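Local coordinates for protein bacterial leucyl aminopeptidase (Legionella pneumophila, PDB 6ESL) that probably removes N-terminal residues, leucine among them, from peptides as a secreted two-zinc aminopeptidase of the M28 family, at residues Ile204-His209 / Ile248-Tyr253; Val280-Met285 / Ser334-Trp339. All blocks are in the same frame, centred on the assembly; numbering follows the deposited sequence.

Interaction 1: Ile204-His209 / Ile248-Tyr253; sequences IVIGAH and IYFIWY. With ZN (zinc ion), chain F.
Ile206 and Phe250 lie flank to flank on one face of two parallel strands, both pointing the same way. In Phe250, CG stands anti to the carbonyl carbon (chi1 -67°), so the CD2 and CE2 atoms of the ring lie beside CB and CG2 of Ile206, with CD2 3.8 Å from Ile206 CB. Ile206 CD1 bends over the rim of that ring's face and also meets CG2 of Ile248, 4.0 Å away. Helix 220-239 and helix 373-391 cover this face, which suits branched and aromatic hydrocarbon. On the other face, Val205 CG1, anti to its backbone N, crosses obliquely to Ile251 CD1 at 3.7 Å. The two strands and helix 220-239 form a beta-alpha-beta unit of the M28 peptidase core, and five backbone hydrogen bonds zip the strands together. The straightest runs from Tyr249 N to Ile204 O (2.7 Å, 170° at the hydrogen). Gly207 has no side chain, and the Tyr253 ring lies against it: CE2 comes to 4.0 Å from Gly207 CA, where a beta carbon would clash. The hydroxyl of Tyr253 is hydrogen-bonded to Trp339 NE1. At the C-terminal end of strand 204-209, His209 takes the crowded torsion with CG between N and the carbonyl carbon (chi1 71°), which carries the imidazole away from the neighbouring strand. Its NE2 binds zinc at 2.2 Å, while ND1 is hydrogen-bonded to Asp211, a second-shell carboxylate; the two bonds together hold the ring's rotation, and the carboxylate may make NE2 a better donor to the metal.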
# COMPACT_ATOMS: atom_id res chain seq x y z
N ILE B 204 -14.14 -0.21 -16.25
CA ILE B 204 -13.01 -0.99 -15.80
C ILE B 204 -12.08 -1.04 -16.99
O ILE B 204 -12.48 -1.43 -18.04
CB ILE B 204 -13.40 -2.42 -15.46
CG1 ILE B 204 -14.30 -2.51 -14.25
CG2 ILE B 204 -12.19 -3.27 -15.22
CD1 ILE B 204 -13.95 -1.56 -13.14
N VAL B 205 -10.83 -0.67 -16.81
CA VAL B 205 -9.89 -0.65 -17.92
C VAL B 205 -8.69 -1.60 -17.75
O VAL B 205 -8.11 -1.63 -16.72
CB VAL B 205 -9.34 0.76 -18.10
CG1 VAL B 205 -8.32 0.82 -19.20
CG2 VAL B 205 -10.42 1.80 -18.24
N ILE B 206 -8.36 -2.36 -18.78
CA ILE B 206 -7.23 -3.25 -18.79
C ILE B 206 -6.35 -2.86 -19.94
O ILE B 206 -6.79 -2.86 -21.04
CB ILE B 206 -7.66 -4.71 -18.97
CG1 ILE B 206 -8.47 -5.18 -17.79
CG2 ILE B 206 -6.48 -5.62 -19.13
CD1 ILE B 206 -9.95 -5.17 -18.03
N GLY B 207 -5.08 -2.58 -19.67
CA GLY B 207 -4.18 -2.11 -20.70
C GLY B 207 -2.85 -2.79 -20.81
O GLY B 207 -2.42 -3.50 -19.87
N ALA B 208 -2.17 -2.45 -21.89
CA ALA B 208 -0.80 -2.87 -22.21
C ALA B 208 -0.33 -1.89 -23.31
O ALA B 208 -1.18 -1.23 -23.94
CB ALA B 208 -0.84 -4.31 -22.81
N HIS B 209 0.93 -1.87 -23.63
CA HIS B 209 1.44 -1.03 -24.66
C HIS B 209 1.91 -1.87 -25.82
O HIS B 209 2.49 -2.85 -25.62
CB HIS B 209 2.45 0.01 -24.18
CG HIS B 209 3.78 -0.50 -23.76
ND1 HIS B 209 4.85 -0.56 -24.60
CD2 HIS B 209 4.24 -0.89 -22.56
CE1 HIS B 209 5.90 -0.99 -23.94
NE2 HIS B 209 5.54 -1.21 -22.71
N ILE B 248 -16.30 -2.62 -19.91
CA ILE B 248 -14.96 -3.13 -19.76
C ILE B 248 -14.10 -2.67 -20.94
O ILE B 248 -14.35 -3.07 -22.11
CB ILE B 248 -14.96 -4.67 -19.69
CG1 ILE B 248 -15.67 -5.15 -18.42
CG2 ILE B 248 -13.55 -5.20 -19.69
CD1 ILE B 248 -16.08 -6.62 -18.54
N TYR B 249 -13.03 -1.92 -20.67
CA TYR B 249 -12.20 -1.54 -21.81
C TYR B 249 -10.91 -2.37 -21.85
O TYR B 249 -10.23 -2.51 -20.87
CB TYR B 249 -11.88 -0.03 -21.83
CG TYR B 249 -13.02 0.95 -22.10
CD1 TYR B 249 -13.78 1.43 -21.09
CD2 TYR B 249 -13.25 1.46 -23.42
CE1 TYR B 249 -14.81 2.37 -21.33
CE2 TYR B 249 -14.25 2.38 -23.69
CZ TYR B 249 -15.02 2.84 -22.64
OH TYR B 249 -15.97 3.80 -22.83
N PHE B 250 -10.58 -2.84 -23.01
CA PHE B 250 -9.27 -3.31 -23.33
C PHE B 250 -8.51 -2.34 -24.21
O PHE B 250 -8.96 -2.00 -25.25
CB PHE B 250 -9.24 -4.75 -23.91
CG PHE B 250 -9.65 -5.79 -22.92
CD1 PHE B 250 -11.03 -6.09 -22.76
CD2 PHE B 250 -8.71 -6.55 -22.18
CE1 PHE B 250 -11.42 -7.09 -21.84
CE2 PHE B 250 -9.09 -7.54 -21.28
CZ PHE B 250 -10.44 -7.80 -21.10
N ILE B 251 -7.32 -1.90 -23.76
CA ILE B 251 -6.63 -0.83 -24.44
C ILE B 251 -5.20 -1.21 -24.71
O ILE B 251 -4.50 -1.61 -23.79
CB ILE B 251 -6.70 0.48 -23.58
CG1 ILE B 251 -8.14 0.77 -23.19
CG2 ILE B 251 -6.10 1.65 -24.39
CD1 ILE B 251 -8.47 2.14 -22.63
N TRP B 252 -4.74 -0.99 -25.95
CA TRP B 252 -3.37 -1.14 -26.30
C TRP B 252 -2.81 0.24 -26.63
O TRP B 252 -3.15 0.81 -27.65
CB TRP B 252 -3.16 -2.08 -27.43
CG TRP B 252 -3.52 -3.57 -27.10
CD1 TRP B 252 -2.65 -4.56 -26.76
CD2 TRP B 252 -4.83 -4.17 -27.06
NE1 TRP B 252 -3.32 -5.73 -26.53
CE2 TRP B 252 -4.65 -5.52 -26.70
CE3 TRP B 252 -6.14 -3.69 -27.27
CZ2 TRP B 252 -5.76 -6.42 -26.59
CZ3 TRP B 252 -7.23 -4.60 -27.12
CH2 TRP B 252 -7.02 -5.93 -26.79
N TYR B 253 -1.93 0.77 -25.76
CA TYR B 253 -1.49 2.11 -25.94
C TYR B 253 -0.35 2.19 -26.95
O TYR B 253 0.49 1.35 -26.96
CB TYR B 253 -0.94 2.67 -24.58
CG TYR B 253 -1.89 2.54 -23.47
CD1 TYR B 253 -3.03 3.41 -23.38
CD2 TYR B 253 -1.69 1.61 -22.45
CE1 TYR B 253 -3.88 3.35 -22.28
CE2 TYR B 253 -2.61 1.46 -21.42
CZ TYR B 253 -3.67 2.33 -21.32
OH TYR B 253 -4.53 2.21 -20.28
ZN ZN F . 6.99 -1.68 -21.18
O HOH W 1 8.36 -2.00 -19.51

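Interaction 2: Val280-Met285 / Ser334-Trp339; sequences VVQFDM and SDHASW. With ZN (zinc ion), chain F.
Anti first torsions extend both Gln282 (CG anti to the backbone N, chi1 172°) and Asp284 (chi1 -180°) toward residues 334-336, and a bend at chi2 (69°) swings the Gln282 amide up to them. This is the zinc-site end of the mixed sheet of the M28 peptidase fold: a central parallel strand, 277-282, runs into a loop whose aspartate grips zinc, and residues 334-339 pack alongside. Ser334, its OG also anti to the backbone N, is the relay. A small hydroxyl suits the spot because it can accept and donate at once: it takes a bond from Gln282 NE2 at 2.9 Å and gives one to Asp284 OD2, also at 2.9 Å, reaching that oxygen from above the carboxylate plane. Gln282 NE2 makes a second, weak bond to Asp335 OD2 at 3.0 Å, with the amide and carboxylate planes nearly perpendicular. Two acceptors thus meet one buried amide nitrogen, so Gln282 holds Ser334, the second-shell partner of Asp284 OD2. The carboxylate of Asp284 is bidentate on the zinc, with OD1 at 2.4 Å and OD2 at 2.5 Å. Nearer the backbone, Gln282 CB packs on CB of His336, whose ring stacks on Phe348. Val280 suits the broad indole of Trp339: its two methyls rest on one face, CG2 near the rim and CG1 in a CH-pi contact 3.8 Å from the centroid of the five-membered ring.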
# COMPACT_ATOMS: atom_id res chain seq x y z
N VAL B 280 -8.30 0.91 -13.15
CA VAL B 280 -7.40 0.60 -14.26
C VAL B 280 -6.31 -0.40 -13.81
O VAL B 280 -5.73 -0.24 -12.71
CB VAL B 280 -6.74 1.90 -14.74
CG1 VAL B 280 -5.86 1.64 -15.90
CG2 VAL B 280 -7.83 2.89 -15.12
N VAL B 281 -5.99 -1.39 -14.64
CA VAL B 281 -4.80 -2.18 -14.44
C VAL B 281 -3.94 -2.07 -15.70
O VAL B 281 -4.47 -1.93 -16.85
CB VAL B 281 -5.12 -3.65 -14.05
CG1 VAL B 281 -5.93 -4.35 -15.11
CG2 VAL B 281 -3.89 -4.48 -13.71
N GLN B 282 -2.63 -2.12 -15.49
CA GLN B 282 -1.66 -2.11 -16.56
C GLN B 282 -0.85 -3.41 -16.54
O GLN B 282 -0.28 -3.81 -15.50
CB GLN B 282 -0.75 -0.90 -16.40
CG GLN B 282 0.48 -0.80 -17.31
CD GLN B 282 0.14 -0.54 -18.75
OE1 GLN B 282 -1.04 -0.42 -19.12
NE2 GLN B 282 1.18 -0.37 -19.58
N PHE B 283 -0.75 -4.01 -17.72
CA PHE B 283 0.13 -5.18 -17.97
C PHE B 283 1.30 -4.81 -18.85
O PHE B 283 1.13 -4.63 -20.11
CB PHE B 283 -0.69 -6.34 -18.53
CG PHE B 283 -1.68 -6.88 -17.57
CD1 PHE B 283 -1.32 -7.88 -16.65
CD2 PHE B 283 -2.95 -6.40 -17.53
CE1 PHE B 283 -2.23 -8.36 -15.71
CE2 PHE B 283 -3.86 -6.91 -16.65
CZ PHE B 283 -3.47 -7.84 -15.69
N ASP B 284 2.42 -4.60 -18.17
CA ASP B 284 3.68 -4.30 -18.80
C ASP B 284 4.68 -5.32 -18.29
O ASP B 284 5.18 -5.25 -17.17
CB ASP B 284 4.14 -2.89 -18.44
CG ASP B 284 5.46 -2.53 -19.09
OD1 ASP B 284 6.02 -3.38 -19.82
OD2 ASP B 284 5.94 -1.40 -18.87
N MET B 285 4.97 -6.28 -19.16
CA MET B 285 5.95 -7.33 -18.94
C MET B 285 5.32 -8.40 -18.04
O MET B 285 5.15 -8.27 -16.80
CB MET B 285 7.33 -6.87 -18.48
CG MET B 285 7.89 -5.76 -19.33
SD MET B 285 9.51 -5.19 -18.91
CE MET B 285 9.37 -4.77 -17.18
N SER B 334 5.24 3.09 -16.45
CA SER B 334 4.37 2.59 -17.49
C SER B 334 3.04 3.31 -17.47
O SER B 334 2.83 4.24 -16.72
CB SER B 334 4.15 1.09 -17.34
OG SER B 334 3.76 0.48 -18.52
N ASP B 335 2.13 2.84 -18.32
CA ASP B 335 0.91 3.59 -18.62
C ASP B 335 -0.08 3.79 -17.47
O ASP B 335 -0.87 4.72 -17.49
CB ASP B 335 0.19 2.99 -19.89
CG ASP B 335 1.07 3.00 -21.05
OD1 ASP B 335 1.40 4.13 -21.50
OD2 ASP B 335 1.35 1.84 -21.57
N HIS B 336 0.01 2.98 -16.41
CA HIS B 336 -0.81 3.23 -15.24
C HIS B 336 -0.58 4.61 -14.69
O HIS B 336 -1.52 5.21 -14.12
CB HIS B 336 -0.51 2.19 -14.16
CG HIS B 336 0.93 2.15 -13.77
ND1 HIS B 336 1.91 1.62 -14.63
CD2 HIS B 336 1.57 2.61 -12.65
CE1 HIS B 336 3.09 1.79 -14.01
NE2 HIS B 336 2.90 2.39 -12.82
N ALA B 337 0.60 5.17 -14.89
CA ALA B 337 0.93 6.47 -14.33
C ALA B 337 0.07 7.58 -14.89
O ALA B 337 -0.21 8.57 -14.20
CB ALA B 337 2.43 6.79 -14.49
N SER B 338 -0.24 7.47 -16.18
CA SER B 338 -1.13 8.38 -16.84
C SER B 338 -2.50 8.53 -16.19
O SER B 338 -2.99 9.68 -16.05
CB SER B 338 -1.21 8.08 -18.34
OG SER B 338 0.12 8.08 -18.91
N TRP B 339 -3.05 7.40 -15.72
CA TRP B 339 -4.30 7.36 -14.99
C TRP B 339 -4.14 7.87 -13.57
O TRP B 339 -4.93 8.75 -13.08
CB TRP B 339 -4.89 5.95 -15.02
CG TRP B 339 -5.24 5.45 -16.33
CD1 TRP B 339 -4.48 4.60 -17.12
CD2 TRP B 339 -6.43 5.75 -17.14
NE1 TRP B 339 -5.11 4.37 -18.30
CE2 TRP B 339 -6.31 5.05 -18.33
CE3 TRP B 339 -7.57 6.49 -16.92
CZ2 TRP B 339 -7.27 5.09 -19.30
CZ3 TRP B 339 -8.56 6.52 -17.93
CH2 TRP B 339 -8.40 5.83 -19.07
ZN ZN F . 6.99 -1.68 -21.18
O HOH W 1 8.36 -2.00 -19.51

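In the fold
Strands 203-209 and 277-282 are neighbours in the mixed sheet, so interactions 1 and 2, centred about 9 Å apart, meet on the same sheet. Backbone pairing joins them: Gly207 N lies 3.0 Å from Val281 O, and Gly207 O 2.8 Å from Phe283 N, both probable hydrogen bonds. The Tyr253 ring also packs against interaction 2, with CE2 3.4 Å from Gln282 OE1 and CD2 3.2 Å from Asp335 OD2. At the end of strand 203-209 and in the loop after strand 277-282, His209 and Asp284 bind the same zinc and share its water; Asp222 completes the protein ligands and, with Glu257, also binds the second zinc.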